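Local atomic coordinates of cell envelope-related transcriptional attenuator domain-containing protein (Eubacterium siraeum, PDB entry 4OBM), a protein that is of unknown function but belongs to the LytR-CpsA-Psr family, whose characterised members attach glycopolymers to the bacterial cell wall, so a role in the cell envelope is likely. Residues 95-100 and 200-204; 49-53 and 218-224; 166-171 and 229-233; 119-124 and 135-139. The contacts are given in a common frame with arbitrary orientation. Residue numbers count along the deposited sequence, not the author numbering.

Contact 1: 95-100 and 200-204; sequences NKYIRF and TNTNI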
# COMPACT_ATOMS: atom_id res chain seq x y z
N ASN A 95 2.47 12.93 -0.22
CA ASN A 95 2.37 13.86 0.91
C ASN A 95 1.55 13.23 2.03
O ASN A 95 1.75 13.55 3.21
CB ASN A 95 1.72 15.19 0.48
CG ASN A 95 2.20 15.78 -0.84
OD1 ASN A 95 1.40 16.09 -1.73
ND2 ASN A 95 3.51 16.01 -0.98
N LYS A 96 0.57 12.38 1.66
CA LYS A 96 -0.34 11.76 2.60
C LYS A 96 0.10 10.37 3.02
O LYS A 96 0.75 9.63 2.26
CB LYS A 96 -1.78 11.73 2.07
CG LYS A 96 -2.40 13.10 1.80
CD LYS A 96 -2.28 14.09 2.98
CE LYS A 96 -2.87 15.44 2.62
NZ LYS A 96 -3.02 16.30 3.81
N TYR A 97 -0.21 10.05 4.27
CA TYR A 97 0.16 8.76 4.83
C TYR A 97 -0.89 8.26 5.79
O TYR A 97 -1.67 9.06 6.31
CB TYR A 97 1.52 8.86 5.56
CG TYR A 97 1.53 9.80 6.74
CD1 TYR A 97 1.10 9.39 8.00
CD2 TYR A 97 2.02 11.10 6.61
CE1 TYR A 97 1.06 10.27 9.08
CE2 TYR A 97 2.02 11.98 7.69
CZ TYR A 97 1.56 11.55 8.92
OH TYR A 97 1.57 12.43 9.98
N ILE A 98 -0.87 6.94 6.07
CA ILE A 98 -1.70 6.30 7.09
C ILE A 98 -0.79 5.38 7.91
O ILE A 98 -0.21 4.45 7.36
CB ILE A 98 -2.95 5.50 6.57
CG1 ILE A 98 -3.84 6.34 5.62
CG2 ILE A 98 -3.78 4.93 7.77
CD1 ILE A 98 -4.78 5.49 4.78
N ARG A 99 -0.67 5.61 9.21
CA ARG A 99 0.07 4.66 10.04
C ARG A 99 -0.94 3.83 10.78
O ARG A 99 -1.67 4.35 11.63
CB ARG A 99 1.07 5.33 11.01
CG ARG A 99 1.69 4.31 11.98
CD ARG A 99 2.40 4.95 13.15
NE ARG A 99 3.50 5.77 12.66
CZ ARG A 99 4.45 6.29 13.42
NH1 ARG A 99 4.46 6.08 14.73
NH2 ARG A 99 5.40 7.03 12.87
N PHE A 100 -1.01 2.55 10.41
CA PHE A 100 -1.90 1.60 11.05
C PHE A 100 -1.23 1.01 12.26
O PHE A 100 -0.01 1.05 12.35
CB PHE A 100 -2.26 0.45 10.07
CG PHE A 100 -3.16 0.84 8.93
CD1 PHE A 100 -4.54 0.95 9.12
CD2 PHE A 100 -2.64 1.06 7.66
CE1 PHE A 100 -5.37 1.32 8.06
CE2 PHE A 100 -3.48 1.43 6.60
CZ PHE A 100 -4.84 1.55 6.81
N THR A 200 -7.19 6.30 12.84
CA THR A 200 -5.83 5.97 12.46
C THR A 200 -4.96 7.22 12.56
O THR A 200 -5.47 8.34 12.50
CB THR A 200 -5.76 5.33 11.06
OG1 THR A 200 -5.93 6.33 10.05
CG2 THR A 200 -6.74 4.18 10.87
N ASN A 201 -3.64 7.02 12.69
CA ASN A 201 -2.66 8.09 12.67
C ASN A 201 -2.49 8.50 11.20
O ASN A 201 -1.84 7.79 10.44
CB ASN A 201 -1.34 7.61 13.31
CG ASN A 201 -0.27 8.67 13.46
OD1 ASN A 201 -0.27 9.73 12.83
ND2 ASN A 201 0.70 8.38 14.30
N THR A 202 -3.13 9.60 10.77
CA THR A 202 -3.07 10.00 9.36
C THR A 202 -3.11 11.52 9.20
O THR A 202 -3.56 12.22 10.10
CB THR A 202 -4.22 9.30 8.56
OG1 THR A 202 -4.13 9.64 7.18
CG2 THR A 202 -5.63 9.63 9.09
N ASN A 203 -2.66 12.02 8.02
CA ASN A 203 -2.75 13.45 7.71
C ASN A 203 -3.73 13.64 6.55
O ASN A 203 -3.78 14.70 5.93
CB ASN A 203 -1.37 14.05 7.41
CG ASN A 203 -0.71 13.47 6.19
OD1 ASN A 203 -0.99 12.35 5.78
ND2 ASN A 203 0.20 14.23 5.61
N ILE A 204 -4.52 12.57 6.26
CA ILE A 204 -5.56 12.58 5.23
C ILE A 204 -6.75 13.34 5.83
O ILE A 204 -7.27 12.96 6.88
CB ILE A 204 -5.94 11.15 4.72
CG1 ILE A 204 -4.81 10.54 3.87
CG2 ILE A 204 -7.29 11.14 3.95
CD1 ILE A 204 -5.09 9.16 3.33
O HOH W 1 -3.59 3.66 13.36

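Contact 2: 49-53 and 218-224; sequences KNNTF and YTLSQNK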
# COMPACT_ATOMS: atom_id res chain seq x y z
N LYS A 49 -5.80 7.15 -15.32
CA LYS A 49 -5.80 6.82 -16.76
C LYS A 49 -5.88 5.29 -16.96
O LYS A 49 -6.60 4.83 -17.86
CB LYS A 49 -4.55 7.38 -17.45
CG LYS A 49 -4.64 7.44 -18.97
CD LYS A 49 -3.28 7.67 -19.63
CE LYS A 49 -2.63 6.39 -20.10
NZ LYS A 49 -1.31 6.65 -20.73
N ASN A 50 -5.17 4.51 -16.11
CA ASN A 50 -5.10 3.05 -16.18
C ASN A 50 -6.13 2.35 -15.27
O ASN A 50 -6.21 1.12 -15.30
CB ASN A 50 -3.69 2.59 -15.80
CG ASN A 50 -2.69 2.75 -16.91
OD1 ASN A 50 -2.30 3.86 -17.28
ND2 ASN A 50 -2.22 1.63 -17.45
N ASN A 51 -6.93 3.12 -14.49
CA ASN A 51 -7.93 2.59 -13.55
C ASN A 51 -7.29 1.50 -12.67
O ASN A 51 -7.84 0.41 -12.50
CB ASN A 51 -9.20 2.06 -14.27
CG ASN A 51 -10.04 3.12 -14.93
OD1 ASN A 51 -10.15 3.19 -16.15
ND2 ASN A 51 -10.69 3.95 -14.12
N THR A 52 -6.08 1.79 -12.17
CA THR A 52 -5.34 0.85 -11.35
C THR A 52 -4.74 1.53 -10.12
O THR A 52 -4.55 2.75 -10.09
CB THR A 52 -4.26 0.09 -12.19
OG1 THR A 52 -3.91 -1.13 -11.51
CG2 THR A 52 -2.99 0.92 -12.45
N PHE A 53 -4.46 0.71 -9.11
CA PHE A 53 -3.80 1.06 -7.87
C PHE A 53 -2.49 0.27 -7.85
O PHE A 53 -2.53 -0.95 -7.96
CB PHE A 53 -4.71 0.73 -6.67
CG PHE A 53 -5.96 1.58 -6.60
CD1 PHE A 53 -5.95 2.80 -5.91
CD2 PHE A 53 -7.15 1.17 -7.19
CE1 PHE A 53 -7.12 3.58 -5.81
CE2 PHE A 53 -8.30 1.96 -7.12
CZ PHE A 53 -8.28 3.15 -6.42
N TYR A 218 -15.48 5.60 -9.73
CA TYR A 218 -15.47 5.36 -11.17
C TYR A 218 -14.64 4.12 -11.49
O TYR A 218 -15.15 3.25 -12.19
CB TYR A 218 -14.93 6.57 -11.97
CG TYR A 218 -14.76 6.28 -13.45
CD1 TYR A 218 -13.62 5.63 -13.93
CD2 TYR A 218 -15.73 6.65 -14.37
CE1 TYR A 218 -13.49 5.31 -15.28
CE2 TYR A 218 -15.60 6.34 -15.72
CZ TYR A 218 -14.47 5.69 -16.17
OH TYR A 218 -14.31 5.41 -17.51
N THR A 219 -13.37 4.08 -11.03
CA THR A 219 -12.39 3.00 -11.28
C THR A 219 -12.89 1.64 -10.76
O THR A 219 -12.68 0.62 -11.44
CB THR A 219 -11.02 3.39 -10.69
OG1 THR A 219 -10.40 4.31 -11.58
CG2 THR A 219 -10.08 2.21 -10.48
N LEU A 220 -13.50 1.61 -9.57
CA LEU A 220 -13.98 0.38 -8.94
C LEU A 220 -15.33 -0.09 -9.54
O LEU A 220 -15.66 -1.27 -9.40
CB LEU A 220 -14.12 0.56 -7.42
CG LEU A 220 -12.88 0.95 -6.64
CD1 LEU A 220 -13.27 1.35 -5.22
CD2 LEU A 220 -11.84 -0.17 -6.63
N SER A 221 -16.08 0.81 -10.19
CA SER A 221 -17.36 0.50 -10.84
C SER A 221 -17.14 -0.05 -12.28
O SER A 221 -18.12 -0.35 -12.98
CB SER A 221 -18.25 1.74 -10.87
OG SER A 221 -17.75 2.71 -11.78
N GLN A 222 -15.87 -0.18 -12.71
CA GLN A 222 -15.53 -0.73 -14.03
C GLN A 222 -15.63 -2.27 -13.98
O GLN A 222 -15.51 -2.87 -12.90
CB GLN A 222 -14.14 -0.28 -14.51
CG GLN A 222 -13.95 1.25 -14.61
CD GLN A 222 -14.93 1.91 -15.57
OE1 GLN A 222 -14.90 1.69 -16.78
NE2 GLN A 222 -15.84 2.72 -15.03
N ASN A 223 -15.88 -2.89 -15.13
CA ASN A 223 -16.02 -4.34 -15.24
C ASN A 223 -14.63 -4.99 -15.25
O ASN A 223 -14.20 -5.53 -16.27
CB ASN A 223 -16.83 -4.70 -16.50
CG ASN A 223 -17.38 -6.11 -16.50
OD1 ASN A 223 -17.90 -6.61 -15.49
ND2 ASN A 223 -17.32 -6.77 -17.65
N LYS A 224 -13.93 -4.92 -14.12
CA LYS A 224 -12.59 -5.47 -13.99
C LYS A 224 -12.50 -6.52 -12.90
O LYS A 224 -13.11 -6.37 -11.84
CB LYS A 224 -11.58 -4.35 -13.68
CG LYS A 224 -11.07 -3.58 -14.90
CD LYS A 224 -10.06 -2.50 -14.49
CE LYS A 224 -8.68 -2.73 -15.05
NZ LYS A 224 -7.67 -1.85 -14.42
O HOH W 2 -11.13 5.09 -18.13
O HOH W 3 -5.45 -3.12 -13.22

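Contact 3: 166-171 and 229-233; sequences CKLNAT and DFYIP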
# COMPACT_ATOMS: atom_id res chain seq x y z
N CYS A 166 7.52 -8.77 1.51
CA CYS A 166 7.07 -7.67 0.66
C CYS A 166 6.16 -8.20 -0.44
O CYS A 166 5.13 -7.60 -0.73
CB CYS A 166 8.27 -6.93 0.06
SG CYS A 166 9.24 -6.01 1.27
N LYS A 167 6.58 -9.31 -1.08
CA LYS A 167 5.88 -10.01 -2.15
C LYS A 167 4.55 -10.53 -1.64
O LYS A 167 3.54 -10.36 -2.30
CB LYS A 167 6.75 -11.15 -2.72
CG LYS A 167 7.88 -10.64 -3.59
CD LYS A 167 8.99 -11.66 -3.80
CE LYS A 167 10.06 -11.09 -4.71
NZ LYS A 167 11.03 -12.14 -5.15
N LEU A 168 4.54 -11.11 -0.42
CA LEU A 168 3.33 -11.63 0.22
C LEU A 168 2.39 -10.49 0.55
O LEU A 168 1.21 -10.55 0.19
CB LEU A 168 3.73 -12.42 1.51
CG LEU A 168 2.69 -13.33 2.19
CD1 LEU A 168 1.85 -12.58 3.22
CD2 LEU A 168 1.89 -14.18 1.19
N ASN A 169 2.91 -9.41 1.18
CA ASN A 169 2.11 -8.25 1.51
C ASN A 169 1.52 -7.60 0.25
O ASN A 169 0.31 -7.33 0.23
CB ASN A 169 2.93 -7.27 2.34
CG ASN A 169 2.91 -7.55 3.82
OD1 ASN A 169 2.47 -6.72 4.61
ND2 ASN A 169 3.31 -8.75 4.25
N ALA A 170 2.33 -7.41 -0.82
CA ALA A 170 1.84 -6.82 -2.07
C ALA A 170 0.63 -7.60 -2.64
O ALA A 170 -0.41 -7.00 -2.93
CB ALA A 170 2.96 -6.77 -3.10
N THR A 171 0.77 -8.93 -2.72
CA THR A 171 -0.17 -9.89 -3.27
C THR A 171 -1.44 -9.97 -2.42
O THR A 171 -2.53 -9.90 -2.97
CB THR A 171 0.55 -11.26 -3.34
OG1 THR A 171 1.67 -11.14 -4.21
CG2 THR A 171 -0.35 -12.38 -3.83
N ASP A 229 -2.00 -3.66 -9.16
CA ASP A 229 -0.70 -3.99 -9.68
C ASP A 229 0.31 -3.72 -8.58
O ASP A 229 -0.00 -3.03 -7.61
CB ASP A 229 -0.38 -3.16 -10.93
CG ASP A 229 -0.91 -3.79 -12.20
OD1 ASP A 229 -0.26 -4.73 -12.71
OD2 ASP A 229 -1.97 -3.33 -12.69
N PHE A 230 1.50 -4.27 -8.71
CA PHE A 230 2.56 -4.04 -7.75
C PHE A 230 3.91 -4.17 -8.41
O PHE A 230 4.07 -4.92 -9.37
CB PHE A 230 2.46 -4.95 -6.50
CG PHE A 230 2.74 -6.42 -6.69
CD1 PHE A 230 4.04 -6.90 -6.71
CD2 PHE A 230 1.70 -7.34 -6.75
CE1 PHE A 230 4.30 -8.27 -6.86
CE2 PHE A 230 1.95 -8.71 -6.90
CZ PHE A 230 3.26 -9.17 -6.95
N TYR A 231 4.87 -3.41 -7.88
CA TYR A 231 6.28 -3.45 -8.22
C TYR A 231 7.06 -3.69 -6.91
O TYR A 231 6.73 -3.10 -5.88
CB TYR A 231 6.75 -2.16 -8.92
CG TYR A 231 8.23 -2.20 -9.20
CD1 TYR A 231 8.75 -3.03 -10.19
CD2 TYR A 231 9.14 -1.55 -8.36
CE1 TYR A 231 10.12 -3.18 -10.37
CE2 TYR A 231 10.51 -1.70 -8.53
CZ TYR A 231 11.00 -2.51 -9.54
OH TYR A 231 12.34 -2.65 -9.74
N ILE A 232 8.09 -4.56 -6.96
CA ILE A 232 8.88 -4.85 -5.76
C ILE A 232 10.28 -4.23 -5.91
O ILE A 232 11.13 -4.76 -6.63
CB ILE A 232 8.92 -6.35 -5.38
CG1 ILE A 232 7.52 -7.03 -5.45
CG2 ILE A 232 9.63 -6.59 -4.01
CD1 ILE A 232 6.63 -6.99 -4.18
N PRO A 233 10.55 -3.11 -5.19
CA PRO A 233 11.89 -2.51 -5.21
C PRO A 233 12.96 -3.51 -4.73
O PRO A 233 12.83 -4.11 -3.65
CB PRO A 233 11.76 -1.29 -4.28
CG PRO A 233 10.29 -1.06 -4.16
CD PRO A 233 9.64 -2.38 -4.28

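Contact 4: 119-124 and 135-139; sequences VPSEIK and IIKKG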
# COMPACT_ATOMS: atom_id res chain seq x y z
N VAL A 119 -2.64 -20.29 -0.09
CA VAL A 119 -1.41 -20.49 0.67
C VAL A 119 -0.60 -21.59 -0.08
O VAL A 119 -1.12 -22.71 -0.27
CB VAL A 119 -1.68 -20.82 2.17
CG1 VAL A 119 -0.37 -21.03 2.93
CG2 VAL A 119 -2.48 -19.69 2.82
N PRO A 120 0.60 -21.25 -0.62
CA PRO A 120 1.36 -22.21 -1.45
C PRO A 120 1.81 -23.47 -0.70
O PRO A 120 1.80 -24.55 -1.30
CB PRO A 120 2.57 -21.41 -1.95
CG PRO A 120 2.70 -20.27 -1.00
CD PRO A 120 1.30 -19.94 -0.56
N SER A 121 2.20 -23.34 0.58
CA SER A 121 2.62 -24.48 1.40
C SER A 121 2.32 -24.20 2.88
O SER A 121 2.27 -23.03 3.27
CB SER A 121 4.10 -24.79 1.19
OG SER A 121 4.92 -23.73 1.65
N GLU A 122 2.07 -25.26 3.68
CA GLU A 122 1.74 -25.10 5.09
C GLU A 122 2.84 -24.36 5.88
O GLU A 122 4.03 -24.65 5.73
CB GLU A 122 1.47 -26.46 5.75
CG GLU A 122 0.87 -26.32 7.15
CD GLU A 122 1.16 -27.38 8.18
OE1 GLU A 122 2.31 -27.87 8.25
OE2 GLU A 122 0.26 -27.62 9.02
N ILE A 123 2.42 -23.41 6.74
CA ILE A 123 3.30 -22.66 7.64
C ILE A 123 3.02 -23.10 9.07
O ILE A 123 1.86 -23.15 9.49
CB ILE A 123 3.15 -21.12 7.46
CG1 ILE A 123 3.37 -20.68 5.98
CG2 ILE A 123 4.10 -20.34 8.41
CD1 ILE A 123 2.57 -19.48 5.56
N LYS A 124 4.07 -23.46 9.81
CA LYS A 124 4.02 -23.77 11.24
C LYS A 124 5.15 -22.95 11.85
O LYS A 124 6.29 -23.41 11.91
CB LYS A 124 4.15 -25.29 11.53
CG LYS A 124 2.89 -26.11 11.23
CD LYS A 124 2.81 -27.36 12.11
CE LYS A 124 1.70 -28.33 11.73
NZ LYS A 124 2.15 -29.39 10.77
N ILE A 135 -0.07 -21.65 12.98
CA ILE A 135 -0.31 -22.66 11.94
C ILE A 135 -1.22 -22.10 10.86
O ILE A 135 -2.40 -21.91 11.10
CB ILE A 135 -0.91 -24.02 12.45
CG1 ILE A 135 -0.49 -24.42 13.89
CG2 ILE A 135 -0.77 -25.15 11.42
CD1 ILE A 135 0.91 -24.80 14.11
N ILE A 136 -0.67 -21.92 9.65
CA ILE A 136 -1.42 -21.50 8.46
C ILE A 136 -1.38 -22.69 7.49
O ILE A 136 -0.30 -23.12 7.08
CB ILE A 136 -0.86 -20.19 7.85
CG1 ILE A 136 -1.04 -19.01 8.86
CG2 ILE A 136 -1.54 -19.87 6.51
CD1 ILE A 136 -0.10 -17.86 8.68
N LYS A 137 -2.55 -23.27 7.19
CA LYS A 137 -2.61 -24.44 6.33
C LYS A 137 -2.53 -24.04 4.87
O LYS A 137 -2.80 -22.89 4.51
CB LYS A 137 -3.86 -25.29 6.61
CG LYS A 137 -3.97 -25.80 8.05
CD LYS A 137 -3.07 -26.98 8.34
CE LYS A 137 -3.30 -27.50 9.74
NZ LYS A 137 -2.28 -28.51 10.13
N LYS A 138 -2.09 -24.99 4.04
CA LYS A 138 -1.95 -24.85 2.60
C LYS A 138 -3.35 -24.84 1.98
O LYS A 138 -4.26 -25.47 2.54
CB LYS A 138 -1.10 -26.04 2.07
CG LYS A 138 -0.87 -26.07 0.55
CD LYS A 138 -0.13 -27.31 0.08
CE LYS A 138 -0.12 -27.33 -1.43
NZ LYS A 138 0.78 -28.37 -1.98
N GLY A 139 -3.50 -24.15 0.84
CA GLY A 139 -4.75 -24.12 0.10
C GLY A 139 -5.46 -22.79 -0.01
O GLY A 139 -5.09 -21.82 0.66

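Contact 1: 95-100 and 200-204
The phenol ring of Y97 lies over N203, with OD1 of the amide above one ring face, 3.4 Å from CD2, while OD1 of N201 sits at the ring edge. Beneath this overlap the short strand 201-202 pairs antiparallel with strand 94-100 at one border of the mixed sheet, on the side away from strand 24-30. The ladder has just two rungs: I98 with T202 is a non-hydrogen-bonded pair, and R99 with N201 a hydrogen-bonded one, in which R99 N donates to N201 O at 2.8 Å and the return bond from N201 N to R99 O is weak at 3.5 Å. Water 1 also donates to R99 O.

Past T202 the strand ends, and side chains take over the pairing. The amide of N203, donor and acceptor at once, imitates a peptide group: ND2 donates to N95 O and OD1 accepts from Y97 N, both at 2.9 Å. K96 is long enough to reach back with NZ to N203 O at 2.8 Å. On the face of I98 and T202, I98 is buried against I204 (CG1 to CD1 3.8 Å) and I196 of helix 186-199; on the other face R99 is held by a salt bridge to E79. Threonine suits position 202 because its hydroxyl serves twice: OG1 donates to Y97 O at 2.7 Å and accepts from I204 N at 3.1 Å, closing an ST turn.

Contact 2: 49-53 and 218-224
The backbones approach at one point, N51 and T219, whose CA atoms are 5.0 Å apart; here the turn leading into strand 52-58 meets the last turn of helix 213-220. N51 has positive phi (49°), and with T52 it faces I47 in a G1 beta bulge, a position asparagine tolerates better than most residues. Its side chain points at the helix, where ND2 donates to T219 OG1 at 2.6 Å. OD1 accepts from water 2, which also lies 3.3 Å from Y218 OH. From beyond the helix end, the long chain of K224 brings NZ to N51 O at 3.0 Å, with a weak bond to N50 O at 3.4 Å. Below these polar links F53 is buried, its CE2 3.8 Å from T219 CG2 and 4.2 Å from L220 CD2. The T219 hydroxyl is shared with Y46 on strand 40-47, whose ring stacks on F53, while F53 pairs through its backbone with V227 and D229, so the helix end packs beside the border where strand 228-230 joins the sheet.

Contact 3: 166-171 and 229-233
C166 opens this turn of helix 164-181 with its CA-to-CB bond directed at the 229-233 segment. Its carbonyl O lies 3.8 Å from I232 CD1 and its CB 4.3 Å from I232 CG2, while the buried thiol-bearing side chain also meets P57 and L59. K167 comes next and contributes carbon rather than charge: CA is 3.7 Å and CG 3.9 Å from I232 CD1, and the ammonium group goes on to a salt bridge with D161. A lysine thus fits a border position, covering the isoleucine with its stem while its tip stays polar. One turn after C166, A170 again faces the strand. Its methyl group is small enough to let the F230 ring come close, with CB 3.6 Å from CG and 3.9 Å from the ring centroid, over the face in a CH-pi contact; the same CB is 3.8 Å from I232 CD1. T171 closes the segment with OG1 3.6 Å from F230 CE2, its hydroxyl donating to K167 O at 2.8 Å and so satisfied within the helix. F230 and I232 both point to the helix because side chains alternate along an extended chain, and Y231 between them turns to helix 246-256. Helices packed on both faces of a central sheet, here at its 228-230 edge, are typical of a three-layer alpha/beta/alpha sandwich.

Contact 4: 119-124 and 135-139
E122 holds two lysines: its OE2 forms a salt bridge with K137 NZ at 2.9 Å across the segments, and its OE1 another with K124 NZ at 2.9 Å along its own. The shared carboxylate offsets the repulsion between the two ammonium groups, whose NZ atoms are 4.6 Å apart. Next come two reciprocal pairs of backbone hydrogen bonds. V119 and G139 exchange N-to-O bonds of 3.0 Å in each direction, and I123 and I136 do the same at 2.8 Å. These pairs belong to separate antiparallel ladders, offset by one residue, the second lying at the open end of the beta hairpin formed by strands 123-127 and 132-139. P120, S121 and E122 make the detour on one side, against only K137 and K138 on the other, which accounts for the offset. G139 has a phi of 116°, at which a CB would strike the preceding carbonyl oxygen, so glycine fits the place. Branched aliphatic side chains V119, I123 and I136 share one face, with V119 CG2 3.8 Å from I136 CG2 and CB atoms of I123 and I136 4.1 Å apart; Y151 of helix 145-152 covers them. On the more exposed opposite face, K124 CG lies 3.7 Å from I135 CD1.

Contacts 1, 2 and 3 all reach the same mixed sheet. Contact 1 adds strand 201-202 at one border, while contacts 2 and 3 lie toward the other, where neighbouring strands 52-58 and 228-230 bring them into touch through F53 O and D229 N, 3.0 Å apart. The centres of contacts 1 and 2 are about 23 Å apart. Contact 4 stands apart on the hairpin, its centre about 32 Å from those of contacts 1 and 2 but 19 Å from that of contact 3. In sequence, contact 4 nests inside contact 1, and contact 1 inside contact 2, whereas contact 3 crosses both 1 and 2. Late chain segments thus complete both borders of a sheet begun near the N-terminus.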